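Local structure of 7,8-dihydro-6-hydroxymethylpterin pyrophosphokinase-dihydropteroate synthase (Plasmodium falciparum, 6JWV) at residues Val392-Val397 with Arg686-Leu691; Ile604-Lys609 with Ala672-Ser677. The protein probably catalyses two consecutive steps of folate biosynthesis, pyrophosphorylation of 6-hydroxymethyl-7,8-dihydropterin by ATP and condensation of the product with 4-aminobenzoate to 7,8-dihydropteroate. The protein carries 1 engineered substitution. All coordinates share one frame; numbering follows the deposited sequence.

Interaction 1: residues Val392-Val397 with Arg686-Leu691; sequences VGILNV and RVHDVL. With XTZ (4-{[(2-amino-4-oxo-3,4,7,8-tetrahydropteridin-6-yl)methyl]amino}-N-(1,3-thiazol-2-yl)benzenesulfonamide), chain C; GOL (glycerol), chain E.
Val392 and Gly393 pair in parallel with Arg686 and Val687 where the first strand of the TIM barrel, 390-396, meets the last, 684-687, and the barrel closes. The register is fixed by two backbone bonds that bracket Gly393: Val687 N to Val392 O at 2.8 Å, nearly straight at 163°, and Ile394 N to Val687 O at 2.9 Å. The methylene of Gly393 lies against CG2 of Val690 (3.8 Å to CA), which brings the first turn of helix 690-704 down onto the strand.

Beyond the ladder, Ile394 is the hydrophobic hub. Its CG1 is anti to the carbonyl carbon (chi1 -62°) and chi2 is extended; together they put CD1 between two flat groups. CD1 sits over the face of the His688 imidazole, 3.6 Å from the ring centroid and only 10° off its normal, a CH-pi contact, and 3.4 Å from Arg686 NH1. CG1 of the same side chain lies over the centre of the Arg686 guanidinium. Against the opposite face of that guanidinium comes the pterin part of the ligand, with N8 of XTZ 3.3 Å from Arg686 CZ.

The arginine chain is extended from CG to NE. Its NH1 and NH2 both donate to O2 of a glycerol, probably from the crystallisation liquor, NH2 at 2.7 Å, while NE forms a salt bridge with Asp430. Asn396 OD1 appears to accept from O1 of the same glycerol, and the amide ND2 reaches the edge of the imidazole, whose ND1 is hydrogen-bonded to Ser607 OG.

The Asp430 carboxylate probably stabilises the positive charge of Arg686. Ile394 on one face, the pterin on the other and Asp430 at NE together fix the position and rotation of the guanidinium plane.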
ATOM      1  N   VAL A 392      20.650  -4.311   2.385  1.00 12.92           N
ATOM      2  CA  VAL A 392      21.966  -4.057   2.918  1.00 12.77           C
ATOM      3  C   VAL A 392      22.188  -5.049   4.072  1.00 12.94           C
ATOM      4  O   VAL A 392      21.554  -4.940   5.152  1.00 12.83           O
ATOM      5  CB  VAL A 392      22.095  -2.603   3.445  1.00 12.93           C
ATOM      6  CG1 VAL A 392      23.482  -2.371   4.027  1.00 12.71           C
ATOM      7  CG2 VAL A 392      21.792  -1.578   2.361  1.00 12.52           C
ATOM      8  N   GLY A 393      23.072  -6.017   3.842  1.00 12.55           N
ATOM      9  CA  GLY A 393      23.394  -7.009   4.859  1.00 12.81           C
ATOM     10  C   GLY A 393      24.353  -6.439   5.883  1.00 13.50           C
ATOM     11  O   GLY A 393      25.343  -5.801   5.507  1.00 13.42           O
ATOM     12  N   ILE A 394      24.041  -6.652   7.168  1.00 13.89           N
ATOM     13  CA  ILE A 394      24.855  -6.172   8.289  1.00 14.52           C
ATOM     14  C   ILE A 394      25.966  -7.165   8.645  1.00 15.74           C
ATOM     15  O   ILE A 394      25.700  -8.338   8.879  1.00 16.03           O
ATOM     16  CB  ILE A 394      23.996  -5.928   9.557  1.00 14.16           C
ATOM     17  CG1 ILE A 394      22.933  -4.834   9.294  1.00 13.74           C
ATOM     18  CG2 ILE A 394      24.897  -5.599  10.760  1.00 13.72           C
ATOM     19  CD1 ILE A 394      21.874  -4.700  10.362  1.00 13.17           C
ATOM     20  N   LEU A 395      27.203  -6.685   8.690  1.00 17.21           N
ATOM     21  CA  LEU A 395      28.296  -7.439   9.275  1.00 18.50           C
ATOM     22  C   LEU A 395      28.919  -6.656  10.414  1.00 20.29           C
ATOM     23  O   LEU A 395      29.598  -5.655  10.205  1.00 19.60           O
ATOM     24  CB  LEU A 395      29.333  -7.784   8.216  1.00 18.50           C
ATOM     25  CG  LEU A 395      30.468  -8.740   8.575  1.00 18.57           C
ATOM     26  CD1 LEU A 395      30.033 -10.201   8.614  1.00 18.02           C
ATOM     27  CD2 LEU A 395      31.551  -8.556   7.533  1.00 19.28           C
ATOM     28  N   ASN A 396      28.629  -7.110  11.627  1.00 24.47           N
ATOM     29  CA  ASN A 396      29.284  -6.647  12.844  1.00 28.04           C
ATOM     30  C   ASN A 396      30.507  -7.512  13.047  1.00 29.78           C
ATOM     31  O   ASN A 396      30.380  -8.695  13.339  1.00 29.32           O
ATOM     32  CB  ASN A 396      28.347  -6.807  14.045  1.00 30.06           C
ATOM     33  CG  ASN A 396      27.139  -5.897  13.963  1.00 32.39           C
ATOM     34  OD1 ASN A 396      27.288  -4.682  13.864  1.00 34.64           O
ATOM     35  ND2 ASN A 396      25.935  -6.477  14.013  1.00 32.39           N
ATOM     36  N   VAL A 397      31.688  -6.935  12.853  1.00 33.92           N
ATOM     37  CA  VAL A 397      32.945  -7.623  13.187  1.00 38.78           C
ATOM     38  C   VAL A 397      33.203  -7.576  14.701  1.00 44.17           C
ATOM     39  O   VAL A 397      33.738  -8.539  15.257  1.00 51.70           O
ATOM     40  CB  VAL A 397      34.162  -7.096  12.387  1.00 36.92           C
ATOM     41  CG1 VAL A 397      35.373  -7.993  12.595  1.00 35.92           C
ATOM     42  CG2 VAL A 397      33.843  -7.045  10.906  1.00 36.07           C
ATOM     43  N   ARG A 686      18.463  -1.919   5.846  1.00  9.74           N
ATOM     44  CA  ARG A 686      19.682  -2.424   6.467  1.00 10.09           C
ATOM     45  C   ARG A 686      19.338  -3.521   7.480  1.00 10.54           C
ATOM     46  O   ARG A 686      18.845  -3.217   8.558  1.00 10.58           O
ATOM     47  CB  ARG A 686      20.435  -1.274   7.141  1.00  9.91           C
ATOM     48  CG  ARG A 686      21.783  -1.664   7.711  1.00  9.97           C
ATOM     49  CD  ARG A 686      22.407  -0.509   8.471  1.00 10.16           C
ATOM     50  NE  ARG A 686      23.645  -0.898   9.158  1.00 10.00           N
ATOM     51  CZ  ARG A 686      23.719  -1.355  10.407  1.00 10.03           C
ATOM     52  NH1 ARG A 686      22.639  -1.510  11.177  1.00  9.64           N
ATOM     53  NH2 ARG A 686      24.906  -1.667  10.890  1.00 10.43           N
ATOM     54  N   VAL A 687      19.618  -4.782   7.138  1.00 11.03           N
ATOM     55  CA  VAL A 687      19.093  -5.919   7.908  1.00 12.02           C
ATOM     56  C   VAL A 687      20.151  -6.956   8.315  1.00 13.00           C
ATOM     57  O   VAL A 687      21.173  -7.151   7.627  1.00 12.97           O
ATOM     58  CB  VAL A 687      17.904  -6.657   7.187  1.00 11.92           C
ATOM     59  CG1 VAL A 687      16.689  -5.768   7.027  1.00 11.80           C
ATOM     60  CG2 VAL A 687      18.314  -7.205   5.827  1.00 11.84           C
ATOM     61  N   HIS A 688      19.876  -7.614   9.445  1.00 14.26           N
ATOM     62  CA  HIS A 688      20.620  -8.790   9.895  1.00 15.33           C
ATOM     63  C   HIS A 688      20.263 -10.038   9.098  1.00 15.94           C
ATOM     64  O   HIS A 688      21.159 -10.808   8.741  1.00 16.66           O
ATOM     65  CB  HIS A 688      20.367  -9.059  11.373  1.00 15.65           C
ATOM     66  CG  HIS A 688      20.954  -8.024  12.272  1.00 16.58           C
ATOM     67  ND1 HIS A 688      20.213  -6.978  12.779  1.00 17.25           N
ATOM     68  CD2 HIS A 688      22.215  -7.858  12.738  1.00 16.61           C
ATOM     69  CE1 HIS A 688      20.994  -6.212  13.521  1.00 17.18           C
ATOM     70  NE2 HIS A 688      22.211  -6.727  13.514  1.00 17.00           N
ATOM     71  N   ASP A 689      18.967 -10.218   8.819  1.00 15.92           N
ATOM     72  CA  ASP A 689      18.430 -11.459   8.254  1.00 16.10           C
ATOM     73  C   ASP A 689      18.191 -11.376   6.757  1.00 15.53           C
ATOM     74  O   ASP A 689      17.045 -11.233   6.316  1.00 15.76           O
ATOM     75  CB  ASP A 689      17.157 -11.848   9.007  1.00 17.25           C
ATOM     76  CG  ASP A 689      17.335 -11.755  10.525  1.00 18.50           C
ATOM     77  OD1 ASP A 689      18.143 -12.521  11.078  1.00 19.49           O
ATOM     78  OD2 ASP A 689      16.682 -10.913  11.171  1.00 19.10           O
ATOM     79  N   VAL A 690      19.277 -11.477   5.988  1.00 15.08           N
ATOM     80  CA  VAL A 690      19.265 -11.283   4.530  1.00 15.49           C
ATOM     81  C   VAL A 690      18.307 -12.216   3.779  1.00 16.93           C
ATOM     82  O   VAL A 690      17.520 -11.748   2.950  1.00 18.42           O
ATOM     83  CB  VAL A 690      20.690 -11.341   3.918  1.00 15.00           C
ATOM     84  CG1 VAL A 690      20.662 -11.140   2.410  1.00 14.76           C
ATOM     85  CG2 VAL A 690      21.584 -10.280   4.533  1.00 14.44           C
ATOM     86  N   LEU A 691      18.357 -13.516   4.081  1.00 18.12           N
ATOM     87  CA  LEU A 691      17.545 -14.537   3.396  1.00 18.39           C
ATOM     88  C   LEU A 691      16.047 -14.391   3.653  1.00 18.61           C
ATOM     89  O   LEU A 691      15.240 -14.540   2.717  1.00 18.65           O
ATOM     90  CB  LEU A 691      18.009 -15.956   3.780  1.00 19.13           C
ATOM     91  CG  LEU A 691      17.279 -17.115   3.083  1.00 19.12           C
ATOM     92  CD1 LEU A 691      18.259 -18.092   2.448  1.00 19.36           C
ATOM     93  CD2 LEU A 691      16.266 -17.805   4.001  1.00 19.15           C
TER
HETATM   94  O3  XTZ C 801      19.748   2.564  11.735  1.00 15.07           O
HETATM   95  C16 XTZ C 801      20.937   2.591  11.356  1.00 15.41           C
HETATM   96  N2  XTZ C 801      21.280   3.261  10.246  1.00 14.72           N
HETATM   97  C3  XTZ C 801      22.008   1.895  12.115  1.00 16.06           C
HETATM   98  N4  XTZ C 801      21.785   1.198  13.259  1.00 17.88           N
HETATM   99  C4  XTZ C 801      22.825   0.584  13.901  1.00 20.37           C
HETATM  100  C15 XTZ C 801      24.247   0.642  13.390  1.00 17.83           C
HETATM  101  N8  XTZ C 801      24.404   1.408  12.162  1.00 15.99           N
HETATM  102  C2  XTZ C 801      23.381   1.999  11.542  1.00 15.74           C
HETATM  103  N3  XTZ C 801      23.577   2.707  10.395  1.00 14.65           N
HETATM  104  C1  XTZ C 801      22.539   3.323   9.781  1.00 14.43           C
HETATM  105  N1  XTZ C 801      22.754   4.026   8.652  1.00 14.22           N
HETATM  106  C5  XTZ C 801      22.611  -0.202  15.173  1.00 25.84           C
HETATM  107  N5  XTZ C 801      22.374   0.680  16.317  1.00 36.13           N
HETATM  108  C6  XTZ C 801      21.320   0.516  17.179  1.00 42.93           C
HETATM  109  C14 XTZ C 801      20.986  -0.781  17.594  1.00 45.03           C
HETATM  110  C13 XTZ C 801      19.922  -0.972  18.456  1.00 49.98           C
HETATM  111  C9  XTZ C 801      19.162   0.103  18.930  1.00 56.41           C
HETATM  112  C8  XTZ C 801      19.493   1.414  18.531  1.00 49.53           C
HETATM  113  C7  XTZ C 801      20.573   1.617  17.659  1.00 44.81           C
HETATM  114  S1  XTZ C 801      17.951  -0.217  19.943  1.00 67.09           S
HETATM  115  O1  XTZ C 801      16.888  -0.947  19.351  1.00 62.24           O
HETATM  116  O2  XTZ C 801      17.379   1.028  20.390  1.00 67.48           O
HETATM  117  N6  XTZ C 801      18.526  -1.107  21.175  1.00 79.67           N
HETATM  118  C10 XTZ C 801      18.768  -2.462  21.182  1.00 92.64           C
HETATM  119  S2  XTZ C 801      18.911  -3.405  22.630  1.00104.71           S
HETATM  120  C12 XTZ C 801      19.205  -4.879  21.756  1.00101.59           C
HETATM  121  C11 XTZ C 801      19.185  -4.554  20.393  1.00100.26           C
HETATM  122  N7  XTZ C 801      18.945  -3.235  20.078  1.00 96.53           N
HETATM  123  C1  GOL E 803      25.379  -2.360  15.391  1.00 35.34           C
HETATM  124  O1  GOL E 803      26.737  -1.978  15.054  1.00 36.28           O
HETATM  125  C2  GOL E 803      24.747  -3.398  14.426  1.00 32.30           C
HETATM  126  O2  GOL E 803      24.276  -2.857  13.182  1.00 28.85           O
HETATM  127  C3  GOL E 803      23.571  -4.108  15.071  1.00 30.95           C
HETATM  128  O3  GOL E 803      22.402  -3.400  14.663  1.00 29.30           O

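Interaction 2: residues Ile604-Lys609 with Ala672-Ser677. With XTZ (4-{[(2-amino-4-oxo-3,4,7,8-tetrahydropteridin-6-yl)methyl]amino}-N-(1,3-thiazol-2-yl)benzenesulfonamide), chain C.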
ATOM      1  N   ILE A 604      17.152   2.955   5.575  1.00 11.47           N
ATOM      2  CA  ILE A 604      16.645   2.774   6.959  1.00 11.94           C
ATOM      3  C   ILE A 604      17.147   1.462   7.575  1.00 12.20           C
ATOM      4  O   ILE A 604      17.282   0.457   6.871  1.00 12.37           O
ATOM      5  CB  ILE A 604      15.092   2.878   7.082  1.00 12.10           C
ATOM      6  CG1 ILE A 604      14.373   1.699   6.406  1.00 12.02           C
ATOM      7  CG2 ILE A 604      14.569   4.216   6.544  1.00 12.22           C
ATOM      8  CD1 ILE A 604      12.946   1.508   6.873  1.00 12.03           C
ATOM      9  N   GLY A 605      17.435   1.490   8.871  1.00 12.16           N
ATOM     10  CA  GLY A 605      17.822   0.307   9.608  1.00 12.47           C
ATOM     11  C   GLY A 605      16.887   0.087  10.776  1.00 13.07           C
ATOM     12  O   GLY A 605      16.959   0.803  11.769  1.00 13.48           O
ATOM     13  N   TYR A 606      15.994  -0.889  10.651  1.00 13.41           N
ATOM     14  CA  TYR A 606      15.028  -1.212  11.701  1.00 14.03           C
ATOM     15  C   TYR A 606      15.416  -2.501  12.415  1.00 14.89           C
ATOM     16  O   TYR A 606      14.889  -2.797  13.494  1.00 14.91           O
ATOM     17  CB  TYR A 606      13.616  -1.377  11.119  1.00 14.03           C
ATOM     18  CG  TYR A 606      13.542  -2.358   9.956  1.00 14.06           C
ATOM     19  CD1 TYR A 606      13.541  -3.748  10.168  1.00 13.75           C
ATOM     20  CD2 TYR A 606      13.483  -1.891   8.628  1.00 14.10           C
ATOM     21  CE1 TYR A 606      13.509  -4.639   9.100  1.00 13.71           C
ATOM     22  CE2 TYR A 606      13.425  -2.779   7.555  1.00 14.02           C
ATOM     23  CZ  TYR A 606      13.435  -4.148   7.794  1.00 13.75           C
ATOM     24  OH  TYR A 606      13.383  -5.007   6.726  1.00 13.24           O
ATOM     25  N   SER A 607      16.338  -3.251  11.802  1.00 15.39           N
ATOM     26  CA  SER A 607      16.592  -4.642  12.134  1.00 16.11           C
ATOM     27  C   SER A 607      16.976  -4.878  13.595  1.00 17.80           C
ATOM     28  O   SER A 607      18.011  -4.386  14.080  1.00 18.18           O
ATOM     29  CB  SER A 607      17.655  -5.209  11.200  1.00 15.83           C
ATOM     30  OG  SER A 607      17.842  -6.597  11.393  1.00 15.10           O
ATOM     31  N   ARG A 608      16.109  -5.628  14.279  1.00 18.96           N
ATOM     32  CA  ARG A 608      16.353  -6.183  15.619  1.00 20.10           C
ATOM     33  C   ARG A 608      16.282  -5.146  16.729  1.00 20.53           C
ATOM     34  O   ARG A 608      16.692  -5.404  17.870  1.00 20.86           O
ATOM     35  CB  ARG A 608      17.678  -6.971  15.681  1.00 20.25           C
ATOM     36  CG  ARG A 608      17.703  -8.209  14.805  1.00 20.93           C
ATOM     37  CD  ARG A 608      18.799  -9.109  15.297  1.00 22.45           C
ATOM     38  NE  ARG A 608      19.023 -10.268  14.439  1.00 24.88           N
ATOM     39  CZ  ARG A 608      20.080 -11.076  14.556  1.00 24.96           C
ATOM     40  NH1 ARG A 608      20.995 -10.833  15.492  1.00 25.37           N
ATOM     41  NH2 ARG A 608      20.229 -12.115  13.744  1.00 23.54           N
ATOM     42  N   LYS A 609      15.733  -3.983  16.405  1.00 20.54           N
ATOM     43  CA  LYS A 609      15.681  -2.885  17.368  1.00 21.09           C
ATOM     44  C   LYS A 609      14.513  -3.014  18.345  1.00 21.84           C
ATOM     45  O   LYS A 609      13.497  -3.634  18.036  1.00 21.56           O
ATOM     46  CB  LYS A 609      15.714  -1.528  16.652  1.00 20.19           C
ATOM     47  CG  LYS A 609      17.044  -1.287  15.956  1.00 19.18           C
ATOM     48  CD  LYS A 609      17.082   0.049  15.267  1.00 19.22           C
ATOM     49  CE  LYS A 609      18.478   0.300  14.748  1.00 19.38           C
ATOM     50  NZ  LYS A 609      18.455   1.399  13.750  1.00 19.29           N
ATOM     51  N   ALA A 672       7.837  -7.500   8.695  1.00 13.45           N
ATOM     52  CA  ALA A 672       6.677  -6.661   8.476  1.00 13.24           C
ATOM     53  C   ALA A 672       7.128  -5.267   8.028  1.00 13.10           C
ATOM     54  O   ALA A 672       6.522  -4.668   7.131  1.00 13.76           O
ATOM     55  CB  ALA A 672       5.790  -6.599   9.721  1.00 12.95           C
ATOM     56  N   ILE A 673       8.195  -4.756   8.633  1.00 12.36           N
ATOM     57  CA  ILE A 673       8.715  -3.455   8.248  1.00 11.76           C
ATOM     58  C   ILE A 673       9.318  -3.535   6.825  1.00 11.76           C
ATOM     59  O   ILE A 673       9.093  -2.623   6.025  1.00 11.43           O
ATOM     60  CB  ILE A 673       9.653  -2.861   9.327  1.00 11.48           C
ATOM     61  CG1 ILE A 673       8.875  -2.727  10.645  1.00 11.12           C
ATOM     62  CG2 ILE A 673      10.195  -1.503   8.893  1.00 11.15           C
ATOM     63  CD1 ILE A 673       9.702  -2.414  11.870  1.00 10.96           C
ATOM     64  N   ALA A 674      10.008  -4.646   6.505  1.00 11.49           N
ATOM     65  CA  ALA A 674      10.423  -4.980   5.112  1.00 11.46           C
ATOM     66  C   ALA A 674       9.285  -4.848   4.103  1.00 11.50           C
ATOM     67  O   ALA A 674       9.475  -4.327   3.001  1.00 11.51           O
ATOM     68  CB  ALA A 674      11.008  -6.385   5.026  1.00 11.12           C
ATOM     69  N   SER A 675       8.108  -5.336   4.489  1.00 11.70           N
ATOM     70  CA  SER A 675       6.922  -5.284   3.648  1.00 11.83           C
ATOM     71  C   SER A 675       6.479  -3.856   3.456  1.00 11.66           C
ATOM     72  O   SER A 675       6.297  -3.411   2.308  1.00 11.48           O
ATOM     73  CB  SER A 675       5.794  -6.084   4.268  1.00 12.08           C
ATOM     74  OG  SER A 675       6.001  -7.463   4.064  1.00 12.59           O
ATOM     75  N   TYR A 676       6.339  -3.148   4.587  1.00 11.50           N
ATOM     76  CA  TYR A 676       5.969  -1.739   4.618  1.00 11.16           C
ATOM     77  C   TYR A 676       6.968  -0.919   3.797  1.00 10.92           C
ATOM     78  O   TYR A 676       6.574  -0.081   2.982  1.00 10.84           O
ATOM     79  CB  TYR A 676       5.897  -1.254   6.060  1.00 11.41           C
ATOM     80  CG  TYR A 676       5.497   0.205   6.217  1.00 11.72           C
ATOM     81  CD1 TYR A 676       4.171   0.620   6.000  1.00 11.63           C
ATOM     82  CD2 TYR A 676       6.449   1.177   6.576  1.00 11.64           C
ATOM     83  CE1 TYR A 676       3.808   1.949   6.136  1.00 11.72           C
ATOM     84  CE2 TYR A 676       6.092   2.511   6.713  1.00 11.73           C
ATOM     85  CZ  TYR A 676       4.777   2.884   6.499  1.00 12.00           C
ATOM     86  OH  TYR A 676       4.418   4.199   6.649  1.00 12.68           O
ATOM     87  N   SER A 677       8.254  -1.208   3.988  1.00 10.65           N
ATOM     88  CA  SER A 677       9.327  -0.576   3.236  1.00 10.48           C
ATOM     89  C   SER A 677       9.185  -0.791   1.744  1.00 10.60           C
ATOM     90  O   SER A 677       9.351   0.173   0.977  1.00 10.55           O
ATOM     91  CB  SER A 677      10.682  -1.056   3.722  1.00 10.31           C
ATOM     92  OG  SER A 677      10.923  -0.555   5.026  1.00 10.24           O
TER
HETATM   93  O3  XTZ C 801      19.748   2.564  11.735  1.00 15.07           O
HETATM   94  C16 XTZ C 801      20.937   2.591  11.356  1.00 15.41           C
HETATM   95  N2  XTZ C 801      21.280   3.261  10.246  1.00 14.72           N
HETATM   96  C3  XTZ C 801      22.008   1.895  12.115  1.00 16.06           C
HETATM   97  N4  XTZ C 801      21.785   1.198  13.259  1.00 17.88           N
HETATM   98  C4  XTZ C 801      22.825   0.584  13.901  1.00 20.37           C
HETATM   99  C15 XTZ C 801      24.247   0.642  13.390  1.00 17.83           C
HETATM  100  N8  XTZ C 801      24.404   1.408  12.162  1.00 15.99           N
HETATM  101  C2  XTZ C 801      23.381   1.999  11.542  1.00 15.74           C
HETATM  102  N3  XTZ C 801      23.577   2.707  10.395  1.00 14.65           N
HETATM  103  C1  XTZ C 801      22.539   3.323   9.781  1.00 14.43           C
HETATM  104  N1  XTZ C 801      22.754   4.026   8.652  1.00 14.22           N
HETATM  105  C5  XTZ C 801      22.611  -0.202  15.173  1.00 25.84           C
HETATM  106  N5  XTZ C 801      22.374   0.680  16.317  1.00 36.13           N
HETATM  107  C6  XTZ C 801      21.320   0.516  17.179  1.00 42.93           C
HETATM  108  C14 XTZ C 801      20.986  -0.781  17.594  1.00 45.03           C
HETATM  109  C13 XTZ C 801      19.922  -0.972  18.456  1.00 49.98           C
HETATM  110  C9  XTZ C 801      19.162   0.103  18.930  1.00 56.41           C
HETATM  111  C8  XTZ C 801      19.493   1.414  18.531  1.00 49.53           C
HETATM  112  C7  XTZ C 801      20.573   1.617  17.659  1.00 44.81           C
HETATM  113  S1  XTZ C 801      17.951  -0.217  19.943  1.00 67.09           S
HETATM  114  O1  XTZ C 801      16.888  -0.947  19.351  1.00 62.24           O
HETATM  115  O2  XTZ C 801      17.379   1.028  20.390  1.00 67.48           O
HETATM  116  N6  XTZ C 801      18.526  -1.107  21.175  1.00 79.67           N
HETATM  117  C10 XTZ C 801      18.768  -2.462  21.182  1.00 92.64           C
HETATM  118  S2  XTZ C 801      18.911  -3.405  22.630  1.00104.71           S
HETATM  119  C12 XTZ C 801      19.205  -4.879  21.756  1.00101.59           C
HETATM  120  C11 XTZ C 801      19.185  -4.554  20.393  1.00100.26           C
HETATM  121  N7  XTZ C 801      18.945  -3.235  20.078  1.00 96.53           N
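Tyr606 reaches from the loop after strand 603-604 to helix 662-680. Its CG lies between the backbone N and the carbonyl carbon (chi1 53°), and from there the ring runs along Ile673 in the opposite sense to that side chain. CB meets the CG2 and CD1 branches of Ile673, each at 4.1 Å. CG is closer to the CG2 methyl, at 3.6 Å, and CD2 closer still, at 3.3 Å. That methyl covers one face of the ring, offset toward the rim: it stands 28° off the normal at 3.7 Å from the centroid, a CH-pi contact. Farther out, CE2 and CZ pass the backbone N of Ala674. The phenol OH ends 3.2 Å from Ala674 CB; its angle to Ala674 N is too poor for a hydrogen bond.

In the plane of the ring, Ile604 CD1 lies at the edge and touches Ser677 OG at 3.4 Å. That hydroxyl donates to Ile673 O at 2.9 Å, from above the carbonyl plane; Ser677 N donates to the same oxygen. Van der Waals and CH-pi packing thus join the segments, without hydrogen bonds between them. This is the beta-alpha-beta crossover of the TIM barrel, strand 603-604, helix 662-680, strand 684-687, whose helix packs on the loop that carries Lys609 to the ligand.

The two contacts have centres 12 Å apart and adjoin through strand 684-687, which follows helix 662-680 in the chain. Arg686 N and Ile604 O, 2.8 Å apart, probably form a hydrogen bond that continues the sheet from interaction 1 into interaction 2. The His688-Ser607 pair is a second polar link between them, and Val687 CG1 packs 3.4 Å from the Tyr606 OH. Segments of both reach one pterin pocket: in contrast to Arg686 of interaction 1, which lies against a face, Lys609 NZ of segment 604-609 comes in at the pterin edge and donates to XTZ O3 at 2.7 Å. Asp482, Asn502, Asp575 and Arg610 N also bind this pterin-sulfathiazole adduct.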